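Local coordinates for tail spike protein (Acinetobacter phage vB_AbaP_AS12, PDB 6EU4) that forms a trimeric phage tailspike that probably recognises, and may cleave, capsular polysaccharide on the surface of Acinetobacter baumannii, at the interface of chains A and B. Residues are numbered along the deposited sequence; one frame, centred on the assembly and turned at random. Chains: chain A/B, Tail spike protein.

Contact 1: the interface of chains A and B. Residues chain A 245, 247, 277; chain B 218, 239-240.
Two tryptophans, A:Trp277 and B:Trp239, meet in a largely apolar, side-by-side interface between neighbouring subunits of the tailspike trimer, where the stacked coils of the parallel beta-helix typical of tailspikes pack against each other and help hold the trimer together. The indoles join edge to face: the six-membered rings stand 73° apart, and the rim of B:Trp239 presents CZ3 to the outer end of the A:Trp277 benzene ring, 3.6 Å from CH2. The same face of A:Trp277 receives the selenomethionine B:Met240 at its other end, the methyl CE lying 4.0 Å from the centroid of the five-membered ring. A bend at chi2 (-76°) turns the selenium and its methyl from the backbone toward this indole. On that face too, B:Leu218 sets CD2 beside the rim of the A:Trp277 benzene ring, 4.0 Å from CZ3. B:Leu218 CD2 also packs against the guanidinium of A:Arg245, 3.9 Å from CZ. Bends at chi2 and chi3 bring CD of A:Arg245 against the main-chain O of B:Met240 (3.2 Å) and turn one guanidinium face to B:Met240 CB, toward the rim, and B:Leu218 CD2; A:Arg245 NH1 comes 3.5 Å from B:Met240 SE. A:Arg245, B:Leu218 and B:Met240 all have left-handed helical backbone angles, as suits residues at turns between strands. A:Gln247, at the margin, approaches the leucine more distantly through its amide oxygen.

Contact 2: the interface of chains A and B. Residues chain A 120, 122, 140, 142; chain B 86-88, 118.
B:Lys118 reaches across to A:Glu140 in a salt bridge at an interface between neighbouring subunits of the tailspike trimer. The ammonium NZ of B:Lys118 donates a hydrogen bond of 2.8 Å to the carboxylate OE2 of A:Glu140, arriving on the syn side and 16° out of the carboxylate plane. Fully extended, with every torsion near 180°, the lysine chain spans the contact and carries NZ to the carboxylate; B:Lys118 CB touches CG2 of A:Thr142 (3.9 Å). The tight side is built by A:Arg120 and an asparagine pair. A:Arg120 NH2 packs 3.5 Å from B:Lys118 CB and 3.1 Å from B:Asn86 O, though its N-H points elsewhere and makes no hydrogen bond there. Within its own chain A:Arg120 NH1 donates to the main-chain O of A:Glu140 (3.0 Å), almost in the guanidinium plane. A:Asn122 and B:Asn87 run alongside each other, pointing opposite ways, with A:Asn122 CG 3.5 Å from B:Asn87 CB. Two water bridges form the looser, hydrated part. One water links A:Arg120 NE to B:Thr88 OG1, which in turn donates to B:Asn86 O. A second is gripped by A:Arg120 NH1 and NH2, by A:Asn122 OD1 and by B:Asn87 ND2, the last in a nearly straight 2.8 Å bond (177° at the hydrogen). The site thus ties strands 118-121 and 138-141 of one subunit to residues 86-88 and strand 118-121 of the next, probably helping to fix their register in the trimer.

Contact 1: the interface of chains A and B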
ATOM      1  N   ARG A 245      -0.746 -14.421   9.636  1.00 10.95           N
ATOM      2  CA  ARG A 245       0.222 -15.213  10.394  1.00  9.42           C
ATOM      3  C   ARG A 245       0.127 -16.698  10.061  1.00 10.63           C
ATOM      4  O   ARG A 245       0.199 -17.568  10.944  1.00 12.93           O
ATOM      5  CB  ARG A 245       0.057 -14.965  11.895  1.00 11.95           C
ATOM      6  CG  ARG A 245       0.671 -13.615  12.303  1.00 12.62           C
ATOM      7  CD  ARG A 245       2.102 -13.739  12.772  1.00 13.74           C
ATOM      8  NE  ARG A 245       2.934 -14.394  11.777  1.00 12.58           N
ATOM      9  CZ  ARG A 245       3.368 -15.641  11.844  1.00 15.44           C
ATOM     10  NH1 ARG A 245       4.086 -16.128  10.835  1.00 16.27           N
ATOM     11  NH2 ARG A 245       3.106 -16.398  12.902  1.00 14.26           N
ATOM     12  N   GLN A 247       2.066 -19.707   8.205  1.00 14.04           N
ATOM     13  CA  GLN A 247       3.411 -20.089   7.819  1.00 12.87           C
ATOM     14  C   GLN A 247       3.314 -21.413   7.083  1.00 13.25           C
ATOM     15  O   GLN A 247       2.686 -22.355   7.584  1.00 14.32           O
ATOM     16  CB  GLN A 247       4.325 -20.240   9.033  1.00 12.82           C
ATOM     17  CG  GLN A 247       5.690 -20.816   8.684  1.00 16.22           C
ATOM     18  CD  GLN A 247       6.639 -20.924   9.871  1.00 20.61           C
ATOM     19  OE1 GLN A 247       6.334 -20.497  10.982  1.00 17.74           O
ATOM     20  NE2 GLN A 247       7.800 -21.528   9.631  1.00 27.55           N
ATOM     21  N   TRP A 277       4.391 -16.350   6.090  1.00 12.34           N
ATOM     22  CA  TRP A 277       5.799 -16.729   6.018  1.00 11.45           C
ATOM     23  C   TRP A 277       5.943 -18.004   5.208  1.00 13.73           C
ATOM     24  O   TRP A 277       5.405 -19.039   5.604  1.00 14.03           O
ATOM     25  CB  TRP A 277       6.348 -16.926   7.427  1.00 11.44           C
ATOM     26  CG  TRP A 277       7.856 -16.936   7.554  1.00 12.31           C
ATOM     27  CD1 TRP A 277       8.769 -16.465   6.666  1.00 12.22           C
ATOM     28  CD2 TRP A 277       8.593 -17.422   8.672  1.00 12.98           C
ATOM     29  NE1 TRP A 277      10.050 -16.611   7.183  1.00 12.47           N
ATOM     30  CE2 TRP A 277       9.960 -17.211   8.404  1.00 13.03           C
ATOM     31  CE3 TRP A 277       8.232 -18.013   9.878  1.00 13.83           C
ATOM     32  CZ2 TRP A 277      10.960 -17.589   9.291  1.00 16.05           C
ATOM     33  CZ3 TRP A 277       9.227 -18.389  10.762  1.00 15.75           C
ATOM     34  CH2 TRP A 277      10.577 -18.178  10.458  1.00 16.98           C
TER
ATOM     35  N   LEU B 218       6.137 -14.399  16.237  1.00 11.97           N
ATOM     36  CA  LEU B 218       5.124 -15.314  15.720  1.00 12.37           C
ATOM     37  C   LEU B 218       3.838 -15.221  16.531  1.00 11.54           C
ATOM     38  O   LEU B 218       3.285 -16.226  16.976  1.00 12.71           O
ATOM     39  CB  LEU B 218       5.653 -16.752  15.727  1.00 12.08           C
ATOM     40  CG  LEU B 218       6.944 -16.983  14.937  1.00 13.93           C
ATOM     41  CD1 LEU B 218       7.654 -18.263  15.396  1.00 17.24           C
ATOM     42  CD2 LEU B 218       6.661 -17.011  13.440  1.00 15.14           C
ATOM     43  N   TRP B 239       9.691 -10.360  15.822  1.00 11.01           N
ATOM     44  CA  TRP B 239       9.595 -10.763  14.429  1.00  9.55           C
ATOM     45  C   TRP B 239       8.304 -11.539  14.188  1.00 10.39           C
ATOM     46  O   TRP B 239       7.861 -12.317  15.038  1.00  9.82           O
ATOM     47  CB  TRP B 239      10.841 -11.560  14.011  1.00 10.37           C
ATOM     48  CG  TRP B 239      11.231 -12.755  14.834  1.00 10.91           C
ATOM     49  CD1 TRP B 239      11.944 -12.754  16.008  1.00 13.30           C
ATOM     50  CD2 TRP B 239      11.013 -14.127  14.506  1.00 14.25           C
ATOM     51  NE1 TRP B 239      12.146 -14.046  16.441  1.00 13.50           N
ATOM     52  CE2 TRP B 239      11.585 -14.902  15.532  1.00 15.08           C
ATOM     53  CE3 TRP B 239      10.369 -14.780  13.449  1.00 17.06           C
ATOM     54  CZ2 TRP B 239      11.524 -16.290  15.538  1.00 18.10           C
ATOM     55  CZ3 TRP B 239      10.325 -16.159  13.459  1.00 18.05           C
ATOM     56  CH2 TRP B 239      10.892 -16.891  14.493  1.00 19.45           C
HETATM   57  N   MSE B 240       7.713 -11.311  13.013  1.00 10.98           N
HETATM   58  CA  MSE B 240       6.454 -11.965  12.627  1.00 10.32           C
HETATM   59  C   MSE B 240       5.356 -11.815  13.672  1.00 10.32           C
HETATM   60  O   MSE B 240       4.832 -12.787  14.180  1.00 10.52           O
HETATM   61  CB  MSE B 240       6.689 -13.444  12.341  1.00 10.97           C
HETATM   62  CG  MSE B 240       7.356 -13.677  11.029  1.00 13.43           C
HETATM   63 SE   MSE B 240       6.026 -13.439   9.608  1.00 15.41          SE
HETATM   64  CE  MSE B 240       7.289 -13.384   8.121  1.00 16.05           C
TER

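Contact 2: the interface of chains A and B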
ATOM      1  N   ARG A 120     -12.490 -26.881  19.532  1.00 18.62           N
ATOM      2  CA  ARG A 120     -11.297 -26.449  20.240  1.00 16.97           C
ATOM      3  C   ARG A 120     -10.231 -27.538  20.198  1.00 18.50           C
ATOM      4  O   ARG A 120     -10.506 -28.706  20.500  1.00 20.19           O
ATOM      5  CB  ARG A 120     -11.634 -26.097  21.688  1.00 17.74           C
ATOM      6  CG  ARG A 120     -12.398 -24.777  21.818  1.00 21.21           C
ATOM      7  CD  ARG A 120     -11.466 -23.550  21.743  1.00 24.49           C
ATOM      8  NE  ARG A 120     -10.760 -23.411  23.017  1.00 25.85           N
ATOM      9  CZ  ARG A 120      -9.484 -23.716  23.223  1.00 27.08           C
ATOM     10  NH1 ARG A 120      -8.701 -24.140  22.223  1.00 27.35           N
ATOM     11  NH2 ARG A 120      -8.979 -23.589  24.450  1.00 27.89           N
ATOM     12  N   ASN A 122      -6.729 -28.796  21.845  1.00 20.02           N
ATOM     13  CA  ASN A 122      -6.130 -28.615  23.163  1.00 20.76           C
ATOM     14  C   ASN A 122      -4.788 -29.313  23.325  1.00 20.05           C
ATOM     15  O   ASN A 122      -4.281 -29.421  24.447  1.00 21.79           O
ATOM     16  CB  ASN A 122      -7.111 -29.111  24.210  1.00 23.72           C
ATOM     17  CG  ASN A 122      -8.458 -28.474  24.051  1.00 24.49           C
ATOM     18  OD1 ASN A 122      -8.549 -27.264  23.812  1.00 22.23           O
ATOM     19  ND2 ASN A 122      -9.510 -29.275  24.147  1.00 25.34           N
ATOM     20  N   GLU A 140     -10.351 -23.675  16.631  1.00 17.08           N
ATOM     21  CA  GLU A 140      -9.506 -22.766  17.398  1.00 14.94           C
ATOM     22  C   GLU A 140      -8.596 -23.564  18.327  1.00 14.53           C
ATOM     23  O   GLU A 140      -9.083 -24.271  19.218  1.00 16.32           O
ATOM     24  CB  GLU A 140     -10.360 -21.782  18.215  1.00 20.60           C
ATOM     25  CG  GLU A 140      -9.547 -20.809  19.093  1.00 26.09           C
ATOM     26  CD  GLU A 140     -10.420 -19.969  20.025  1.00 34.88           C
ATOM     27  OE1 GLU A 140     -11.634 -19.855  19.771  1.00 37.87           O
ATOM     28  OE2 GLU A 140      -9.882 -19.410  21.006  1.00 37.58           O
ATOM     29  N   THR A 142      -4.883 -22.885  20.827  1.00 17.75           N
ATOM     30  CA  THR A 142      -4.278 -21.772  21.562  1.00 17.79           C
ATOM     31  C   THR A 142      -2.909 -21.372  21.035  1.00 18.65           C
ATOM     32  O   THR A 142      -2.314 -20.413  21.551  1.00 16.80           O
ATOM     33  CB  THR A 142      -4.158 -22.092  23.056  1.00 19.91           C
ATOM     34  OG1 THR A 142      -3.359 -23.267  23.242  1.00 20.36           O
ATOM     35  CG2 THR A 142      -5.525 -22.259  23.699  1.00 21.54           C
TER
ATOM     36  N   ASN B  86     -13.278 -27.545  27.645  1.00 22.87           N
ATOM     37  CA  ASN B  86     -12.560 -27.120  26.446  1.00 23.67           C
ATOM     38  C   ASN B  86     -11.308 -26.300  26.759  1.00 22.73           C
ATOM     39  O   ASN B  86     -11.018 -25.301  26.088  1.00 21.88           O
ATOM     40  CB  ASN B  86     -13.515 -26.344  25.539  1.00 23.56           C
ATOM     41  CG  ASN B  86     -14.662 -27.202  25.045  1.00 27.31           C
ATOM     42  OD1 ASN B  86     -14.455 -28.316  24.567  1.00 26.81           O
ATOM     43  ND2 ASN B  86     -15.888 -26.701  25.188  1.00 28.40           N
ATOM     44  N   ASN B  87     -10.550 -26.733  27.765  1.00 22.11           N
ATOM     45  CA  ASN B  87      -9.231 -26.174  28.080  1.00 23.65           C
ATOM     46  C   ASN B  87      -9.272 -24.652  28.227  1.00 20.84           C
ATOM     47  O   ASN B  87      -8.378 -23.943  27.774  1.00 19.95           O
ATOM     48  CB  ASN B  87      -8.189 -26.576  27.031  1.00 26.72           C
ATOM     49  CG  ASN B  87      -6.762 -26.357  27.517  1.00 26.41           C
ATOM     50  OD1 ASN B  87      -6.439 -26.608  28.677  1.00 29.59           O
ATOM     51  ND2 ASN B  87      -5.916 -25.875  26.638  1.00 27.59           N
ATOM     52  N   THR B  88     -10.313 -24.146  28.880  1.00 19.17           N
ATOM     53  CA  THR B  88     -10.478 -22.718  29.074  1.00 18.30           C
ATOM     54  C   THR B  88     -10.778 -22.440  30.539  1.00 18.26           C
ATOM     55  O   THR B  88     -11.650 -23.082  31.132  1.00 20.03           O
ATOM     56  CB  THR B  88     -11.604 -22.169  28.196  1.00 21.37           C
ATOM     57  OG1 THR B  88     -11.362 -22.498  26.818  1.00 23.15           O
ATOM     58  CG2 THR B  88     -11.674 -20.667  28.320  1.00 20.11           C
ATOM     59  N   LYS B 118      -6.445 -21.829  27.616  1.00 17.35           N
ATOM     60  CA  LYS B 118      -6.933 -20.525  27.182  1.00 16.30           C
ATOM     61  C   LYS B 118      -7.436 -19.774  28.401  1.00 16.96           C
ATOM     62  O   LYS B 118      -8.117 -20.347  29.258  1.00 17.63           O
ATOM     63  CB  LYS B 118      -8.071 -20.684  26.170  1.00 18.32           C
ATOM     64  CG  LYS B 118      -8.645 -19.361  25.684  1.00 19.41           C
ATOM     65  CD  LYS B 118      -9.755 -19.575  24.650  1.00 23.16           C
ATOM     66  CE  LYS B 118     -10.288 -18.242  24.145  1.00 25.88           C
ATOM     67  NZ  LYS B 118     -11.377 -18.479  23.150  1.00 25.80           N
TER
HETATM   68  O   HOH W   1     -12.851 -22.363  24.651  1.00 33.83           O
HETATM   69  O   HOH W   2      -6.753 -25.245  24.080  1.00 33.93           O

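Contact 1 and contact 2 lie about 21 Å apart, between the same two subunits, with contact 2 nearer the N-terminal end of the spike. They have no residues in common: contact 2 draws on strand 118-121 of both chains, whereas contact 1 uses later strands such as 247-250 and 277-279 of chain A and 237-239 of chain B. Because each chain supplies different residues to its two neighbours, both contacts can recur between successive subunits round the trimer. Joined at separate levels along the spike, neighbouring subunits are probably kept from tilting or sliding against each other.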